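Side-chain contacts in L-asparagine oxygenase (Streptomyces coelicolor, PDB 2OG5), which catalyses the iron(II)- and 2-oxoglutarate-dependent 3-hydroxylation of L-asparagine to (2S,3S)-3-hydroxyasparagine, a building block of the calcium-dependent antibiotic: residues G144-L147 against P148-N151; S121-R124 against E125-G129; E67-E70 against A71-A75. One frame throughout, in Å; residues are numbered along the deposited sequence. Where two conformers were deposited one is given.

Contact 1: G144-L147 against P148-N151; sequences GAFL and PEKN. With ACY (acetic acid), chain C.
Phe146 and Glu149 lie side by side and point the same way. The carboxylate of Glu149 comes obliquely to the phenyl ring, with OE1 3.6 Å from CD2 of Phe146. The ring and carboxylate planes are turned 58° apart, so the two flat groups do not stack. Glu149 reaches this place as an extended chain, with CG anti to the backbone N (chi1 170°). A water sits in the plane of the Phe146 ring, at its edge. It accepts the backbone N-H of Phe146 at 2.9 Å from N. It lies 2.9 Å from OE1 and 2.9 Å from the backbone O of Glu149 and can donate to either; other acceptors nearby also compete for its protons.

The backbone between the two side chains is a type I beta turn from Phe146 to Glu149. It ends strand 142-146 of the jelly-roll core. The turn is closed by Glu149 N donating to Phe146 O at 3.0 Å. Glu149 binds the substrate L-asparagine, so the turn carries a substrate-binding residue at the end of a core strand. The Glu149 side chain lies close to those of Asn182 and Glu181, two further L-asparagine-binding residues. OE2 has a long, weak ion pair with Arg329. The Phe146 ring is also met edge-to-face by His185.

Leu147 and Pro148 fill the two corners of the turn. CB of Leu147 lies 3.4 Å from CD of Pro148, a close pair held by the peptide link between them. Beyond the turn, CA of Asn151 makes a CH...O contact of 3.5 Å to Leu147 O. Asn151 is exposed, and its ND2 donates to O of an acetic acid molecule, probably from the crystallisation liquor, at 3.0 Å.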
loop_
_atom_site.group_PDB
_atom_site.type_symbol
_atom_site.label_atom_id
_atom_site.label_comp_id
_atom_site.label_asym_id
_atom_site.label_seq_id
_atom_site.Cartn_x
_atom_site.Cartn_y
_atom_site.Cartn_z
ATOM N N GLY A 144 10.230 3.298 0.247
ATOM C CA GLY A 144 10.419 4.127 1.420
ATOM C C GLY A 144 9.659 3.580 2.606
ATOM O O GLY A 144 8.722 2.796 2.463
ATOM N N ALA A 145 10.075 3.994 3.793
ATOM C CA ALA A 145 9.370 3.633 5.022
ATOM C C ALA A 145 9.590 4.705 6.066
ATOM O O ALA A 145 10.384 5.613 5.863
ATOM C CB ALA A 145 9.802 2.278 5.532
ATOM N N PHE A 146 8.850 4.601 7.167
ATOM C CA PHE A 146 8.824 5.639 8.194
ATOM C C PHE A 146 9.345 5.048 9.484
ATOM O O PHE A 146 8.878 4.005 9.910
ATOM C CB PHE A 146 7.391 6.153 8.377
ATOM C CG PHE A 146 6.803 6.679 7.105
ATOM C CD1 PHE A 146 6.925 8.011 6.773
ATOM C CD2 PHE A 146 6.193 5.814 6.198
ATOM C CE1 PHE A 146 6.418 8.497 5.572
ATOM C CE2 PHE A 146 5.684 6.293 4.993
ATOM C CZ PHE A 146 5.801 7.630 4.683
ATOM N N LEU A 147 10.316 5.720 10.099
ATOM C CA LEU A 147 10.990 5.154 11.273
ATOM C C LEU A 147 10.010 4.727 12.389
ATOM O O LEU A 147 10.171 3.648 12.990
ATOM C CB LEU A 147 12.040 6.139 11.785
ATOM C CG LEU A 147 12.899 5.637 12.948
ATOM C CD1 LEU A 147 13.571 4.302 12.607
ATOM C CD2 LEU A 147 13.936 6.667 13.372
ATOM N N PRO A 148 8.991 5.552 12.687
ATOM C CA PRO A 148 8.048 5.161 13.747
ATOM C C PRO A 148 7.028 4.064 13.434
ATOM O O PRO A 148 6.234 3.698 14.317
ATOM C CB PRO A 148 7.296 6.470 14.040
ATOM C CG PRO A 148 8.130 7.526 13.486
ATOM C CD PRO A 148 8.722 6.927 12.248
ATOM N N GLU A 149 7.033 3.544 12.207
ATOM C CA GLU A 149 6.073 2.519 11.794
ATOM C C GLU A 149 6.824 1.279 11.288
ATOM O O GLU A 149 7.580 1.351 10.314
ATOM C CB GLU A 149 5.166 3.096 10.706
ATOM C CG GLU A 149 4.261 2.110 9.996
ATOM C CD GLU A 149 3.527 2.729 8.817
ATOM O OE1 GLU A 149 4.173 3.397 7.971
ATOM O OE2 GLU A 149 2.292 2.526 8.733
ATOM N N LYS A 150 6.637 0.151 11.979
ATOM C CA LYS A 150 7.324 -1.091 11.624
ATOM C C LYS A 150 8.849 -0.887 11.591
ATOM O O LYS A 150 9.569 -1.501 10.782
ATOM C CB LYS A 150 6.806 -1.618 10.278
ATOM C CG LYS A 150 5.343 -2.071 10.301
ATOM C CD LYS A 150 5.207 -3.490 10.796
ATOM C CE LYS A 150 4.015 -4.201 10.192
ATOM N NZ LYS A 150 4.106 -5.645 10.451
ATOM N N ASN A 151 9.343 -0.014 12.464
ATOM C CA ASN A 151 10.770 0.259 12.605
ATOM C C ASN A 151 11.458 0.644 11.288
ATOM O O ASN A 151 12.651 0.419 11.100
ATOM C CB ASN A 151 11.475 -0.921 13.300
ATOM C CG ASN A 151 11.068 -1.075 14.768
ATOM O OD1 ASN A 151 10.429 -0.194 15.357
ATOM N ND2 ASN A 151 11.464 -2.190 15.371
HETATM C C ACY C . 12.270 -5.481 13.353
HETATM O O ACY C . 12.130 -4.246 13.333
HETATM O OXT ACY C . 13.118 -6.118 12.693
HETATM C CH3 ACY C . 11.334 -6.248 14.234
HETATM O O HOH W 1 6.914 2.533 7.791
#

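Contact 2: S121-R124 against E125-G129; sequences SVQR and EASLG. With ACY (acetic acid), chain C.
Gln123 and Glu125 are joined by a side-chain to backbone hydrogen bond. NE2 of Gln123 donates to O of Glu125 at 2.9 Å. The bond is almost straight, 175° at the hydrogen, and the acceptor lies in the amide plane of Gln123. On the acceptor side the donor stands above the carbonyl plane. Gln123 gets there through a bend at chi2 (65°), which turns the amide toward Glu125 O and Ser127. Its OE1 is taken by NE2 of Gln328, so both ends of the amide are held and its rotation is fixed.

The van der Waals contacts fall on Ser127. Its OG rests against CG and CD of Gln123, with OG to CD at 3.5 Å. Its CB lies 3.6 Å from NE2 of Gln123. Ser127 is the N-cap of helix 128-140, and its OG accepts the backbone N-H of Ala130. The glutamine therefore lies against the capping residue while bonding to the chain just before it.

The charged groups have partners outside the segments. The guanidinium of Arg124 meets an acetic acid molecule, probably from the crystallisation liquor, by two nearly straight bonds at its edge. NE donates to OXT at 2.9 Å, and NH2 to O at 3.0 Å. CG2 of Val122 packs on the same molecule, 3.3 Å from OXT. NH1 of Arg124 forms a salt bridge with Asp64, and OE2 of Glu125 forms one with Arg62.

The bonds on both ends of the Gln123 amide tie the lead-in of helix 128-140 to Gln328 on strand 326-333. The paired bonds from Arg124 suggest that the acetic acid is bound as acetate, with its charge probably met in part by a guanidinium that Asp64 also shares.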
loop_
_atom_site.group_PDB
_atom_site.type_symbol
_atom_site.label_atom_id
_atom_site.label_comp_id
_atom_site.label_asym_id
_atom_site.label_seq_id
_atom_site.Cartn_x
_atom_site.Cartn_y
_atom_site.Cartn_z
ATOM N N SER A 121 6.035 -7.443 12.757
ATOM C CA SER A 121 6.739 -8.410 11.916
ATOM C C SER A 121 7.185 -7.746 10.598
ATOM O O SER A 121 6.378 -7.111 9.933
ATOM C CB SER A 121 5.778 -9.578 11.607
ATOM O OG SER A 121 6.430 -10.622 10.930
ATOM N N VAL A 122 8.466 -7.873 10.257
ATOM C CA VAL A 122 9.012 -7.320 9.011
ATOM C C VAL A 122 9.994 -8.302 8.369
ATOM O O VAL A 122 10.465 -9.235 9.018
ATOM C CB VAL A 122 9.715 -5.955 9.252
ATOM C CG1 VAL A 122 8.726 -4.937 9.773
ATOM C CG2 VAL A 122 10.879 -6.126 10.216
ATOM N N GLN A 123 10.324 -8.066 7.100
ATOM C CA GLN A 123 11.212 -8.941 6.334
ATOM C C GLN A 123 12.602 -8.326 6.259
ATOM O O GLN A 123 12.905 -7.549 5.353
ATOM C CB GLN A 123 10.632 -9.180 4.930
ATOM C CG GLN A 123 11.394 -10.181 4.076
ATOM C CD GLN A 123 11.348 -11.584 4.650
ATOM O OE1 GLN A 123 10.284 -12.074 5.036
ATOM N NE2 GLN A 123 12.505 -12.225 4.723
ATOM N N ARG A 124 13.451 -8.676 7.223
ATOM C CA ARG A 124 14.815 -8.160 7.283
ATOM C C ARG A 124 15.766 -8.992 6.432
ATOM O O ARG A 124 16.768 -8.482 5.952
ATOM C CB ARG A 124 15.341 -8.142 8.728
ATOM C CG ARG A 124 14.582 -7.230 9.686
ATOM C CD ARG A 124 14.800 -5.770 9.355
ATOM N NE ARG A 124 14.135 -4.875 10.301
ATOM C CZ ARG A 124 13.985 -3.567 10.111
ATOM N NH1 ARG A 124 14.465 -2.986 9.020
ATOM N NH2 ARG A 124 13.361 -2.825 11.015
ATOM N N GLU A 125 15.489 -10.286 6.288
ATOM C CA GLU A 125 16.348 -11.160 5.486
ATOM C C GLU A 125 15.956 -11.130 4.018
ATOM O O GLU A 125 14.804 -10.877 3.683
ATOM C CB GLU A 125 16.272 -12.602 5.999
ATOM C CG GLU A 125 16.783 -12.771 7.415
ATOM C CD GLU A 125 18.253 -12.429 7.563
ATOM O OE1 GLU A 125 19.033 -12.653 6.607
ATOM O OE2 GLU A 125 18.643 -11.949 8.650
ATOM N N ALA A 126 16.934 -11.394 3.150
ATOM C CA ALA A 126 16.676 -11.532 1.724
ATOM C C ALA A 126 15.665 -12.646 1.497
ATOM O O ALA A 126 15.699 -13.684 2.176
ATOM C CB ALA A 126 17.977 -11.827 0.961
ATOM N N SER A 127 14.751 -12.422 0.562
ATOM C CA SER A 127 13.718 -13.394 0.253
ATOM C C SER A 127 13.110 -13.078 -1.100
ATOM O O SER A 127 13.302 -11.981 -1.633
ATOM C CB SER A 127 12.627 -13.392 1.327
ATOM O OG SER A 127 11.801 -12.241 1.217
ATOM N N LEU A 128 12.355 -14.028 -1.641
ATOM C CA LEU A 128 11.666 -13.839 -2.912
ATOM C C LEU A 128 10.633 -12.701 -2.837
ATOM O O LEU A 128 10.518 -11.883 -3.761
ATOM C CB LEU A 128 11.002 -15.149 -3.342
ATOM C CG LEU A 128 10.955 -15.470 -4.822
ATOM C CD1 LEU A 128 12.360 -15.546 -5.414
ATOM C CD2 LEU A 128 10.218 -16.794 -5.023
ATOM N N GLY A 129 9.893 -12.637 -1.733
ATOM C CA GLY A 129 8.909 -11.570 -1.549
ATOM C C GLY A 129 9.534 -10.191 -1.489
ATOM O O GLY A 129 9.040 -9.246 -2.116
HETATM C C ACY C . 12.270 -5.481 13.353
HETATM O O ACY C . 12.130 -4.246 13.333
HETATM O OXT ACY C . 13.118 -6.118 12.693
HETATM C CH3 ACY C . 11.334 -6.248 14.234
#

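Contact 3: E67-E70 against A71-A75; sequences EWVE and AARNA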
loop_
_atom_site.group_PDB
_atom_site.type_symbol
_atom_site.label_atom_id
_atom_site.label_comp_id
_atom_site.label_asym_id
_atom_site.label_seq_id
_atom_site.Cartn_x
_atom_site.Cartn_y
_atom_site.Cartn_z
ATOM N N GLU A 67 22.763 -1.133 -0.687
ATOM C CA GLU A 67 23.348 -1.943 -1.757
ATOM C C GLU A 67 22.378 -2.998 -2.293
ATOM O O GLU A 67 22.477 -3.400 -3.450
ATOM C CB GLU A 67 24.657 -2.603 -1.301
ATOM C CG GLU A 67 24.500 -3.714 -0.293
ATOM C CD GLU A 67 25.833 -4.187 0.237
ATOM O OE1 GLU A 67 26.676 -4.615 -0.582
ATOM O OE2 GLU A 67 26.036 -4.110 1.467
ATOM N N TRP A 68 21.452 -3.449 -1.448
ATOM C CA TRP A 68 20.458 -4.438 -1.859
ATOM C C TRP A 68 19.379 -3.734 -2.657
ATOM O O TRP A 68 18.918 -4.258 -3.670
ATOM C CB TRP A 68 19.857 -5.135 -0.639
ATOM C CG TRP A 68 19.402 -6.557 -0.845
ATOM C CD1 TRP A 68 20.130 -7.681 -0.590
ATOM C CD2 TRP A 68 18.113 -7.016 -1.294
ATOM N NE1 TRP A 68 19.390 -8.801 -0.863
ATOM C CE2 TRP A 68 18.149 -8.423 -1.294
ATOM C CE3 TRP A 68 16.935 -6.376 -1.702
ATOM C CZ2 TRP A 68 17.068 -9.196 -1.685
ATOM C CZ3 TRP A 68 15.862 -7.150 -2.079
ATOM C CH2 TRP A 68 15.934 -8.545 -2.063
ATOM N N VAL A 69 18.973 -2.547 -2.212
ATOM C CA VAL A 69 18.004 -1.771 -2.992
ATOM C C VAL A 69 18.589 -1.454 -4.368
ATOM O O VAL A 69 17.877 -1.523 -5.359
ATOM C CB VAL A 69 17.534 -0.481 -2.264
ATOM C CG1 VAL A 69 16.513 0.273 -3.104
ATOM C CG2 VAL A 69 16.903 -0.824 -0.921
ATOM N N GLU A 70 19.880 -1.128 -4.433
ATOM C CA GLU A 70 20.553 -0.908 -5.723
ATOM C C GLU A 70 20.515 -2.156 -6.611
ATOM O O GLU A 70 20.234 -2.058 -7.804
ATOM C CB GLU A 70 21.998 -0.460 -5.494
ATOM C CG GLU A 70 22.776 -0.111 -6.768
ATOM C CD GLU A 70 24.205 0.349 -6.495
ATOM O OE1 GLU A 70 24.604 0.427 -5.307
ATOM O OE2 GLU A 70 24.953 0.598 -7.470
ATOM N N ALA A 71 20.784 -3.329 -6.035
ATOM C CA ALA A 71 20.672 -4.581 -6.799
ATOM C C ALA A 71 19.240 -4.782 -7.304
ATOM O O ALA A 71 19.021 -5.232 -8.432
ATOM C CB ALA A 71 21.110 -5.771 -5.966
ATOM N N ALA A 72 18.258 -4.428 -6.472
ATOM C CA ALA A 72 16.851 -4.547 -6.859
ATOM C C ALA A 72 16.530 -3.602 -8.018
ATOM O O ALA A 72 15.820 -3.967 -8.953
ATOM C CB ALA A 72 15.945 -4.269 -5.652
ATOM N N ARG A 73 17.042 -2.378 -7.951
ATOM C CA ARG A 73 16.848 -1.408 -9.038
ATOM C C ARG A 73 17.409 -1.942 -10.353
ATOM O O ARG A 73 16.750 -1.897 -11.386
ATOM C CB ARG A 73 17.524 -0.086 -8.674
ATOM C CG ARG A 73 17.277 1.052 -9.651
ATOM C CD ARG A 73 17.910 2.351 -9.165
ATOM N NE ARG A 73 17.238 2.752 -7.934
ATOM C CZ ARG A 73 17.756 2.746 -6.714
ATOM N NH1 ARG A 73 19.026 2.401 -6.479
ATOM N NH2 ARG A 73 16.966 3.107 -5.709
ATOM N N ASN A 74 18.631 -2.453 -10.303
ATOM C CA ASN A 74 19.249 -3.029 -11.492
ATOM C C ASN A 74 18.486 -4.247 -12.007
ATOM O O ASN A 74 18.309 -4.413 -13.215
ATOM C CB ASN A 74 20.710 -3.375 -11.205
ATOM C CG ASN A 74 21.587 -2.128 -11.076
ATOM O OD1 ASN A 74 22.488 -2.075 -10.227
ATOM N ND2 ASN A 74 21.332 -1.131 -11.916
ATOM N N ALA A 75 18.019 -5.092 -11.096
ATOM C CA ALA A 75 17.285 -6.303 -11.479
ATOM C C ALA A 75 15.920 -5.964 -12.082
ATOM O O ALA A 75 15.449 -6.656 -12.979
ATOM C CB ALA A 75 17.135 -7.242 -10.280
HETATM O O HOH W 2 24.132 0.549 -9.964
#
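Helix 66-76 contains this contact, in which Glu70 and Asn74 stand one turn apart on an exposed face. The two side chains lie side by side and point the same way, with carboxylate and amide planes 54° apart. They do not bond directly. A water bridges them, donating to Glu70 OE2 at 2.6 Å and to Asn74 OD1 at 3.1 Å. Glu70 reaches it fully extended, with CG anti to the backbone N (chi1 -176°).

Four successive alpha-helical i to i+4 bonds run beneath, from Ala71 N to Glu67 O through Asn74 N to Glu70 O. The last of them, Asn74 N to Glu70 O, is 3.0 Å long. CB of Ala71 lies 3.5 Å from Trp68 O, and CB of Ala72 lies 3.4 Å from Val69 O. These small side chains, with Trp68, face Leu55 of helix 42-58. Trp68 and Val69 also pack on helix 128-140.

Arg73 crosses Val69 at a slant, its NH2 3.9 Å from CG1 of Val69. One guanidinium face has Val69 O above it, offset toward the rim. A bend at chi3 (-65°) turns the group back along the helix. NH2 forms a salt bridge with Asp142 and a hydrogen bond with Tyr348.

How the contacts relate
Along the chain the order is contact 3, contact 2, contact 1. Helix 128-140, which starts in contact 2, leads into strand 142-146, which ends in contact 1. The centres of contacts 1 and 2 are about 15 Å apart, and the two touch. Lys150 NZ lies 2.8 Å from Ser121 O, a probable hydrogen bond, and both contacts meet the same acetic acid molecule. Contact 3 lies about 15 Å from contact 2, centre to centre, and touches it where Ala126 CB packs on Trp68 NE1. From contact 1 its centre is about 20 Å away, its nearest atoms about 8 Å. The series runs from an outer helix, away from the active site, to a substrate-binding turn.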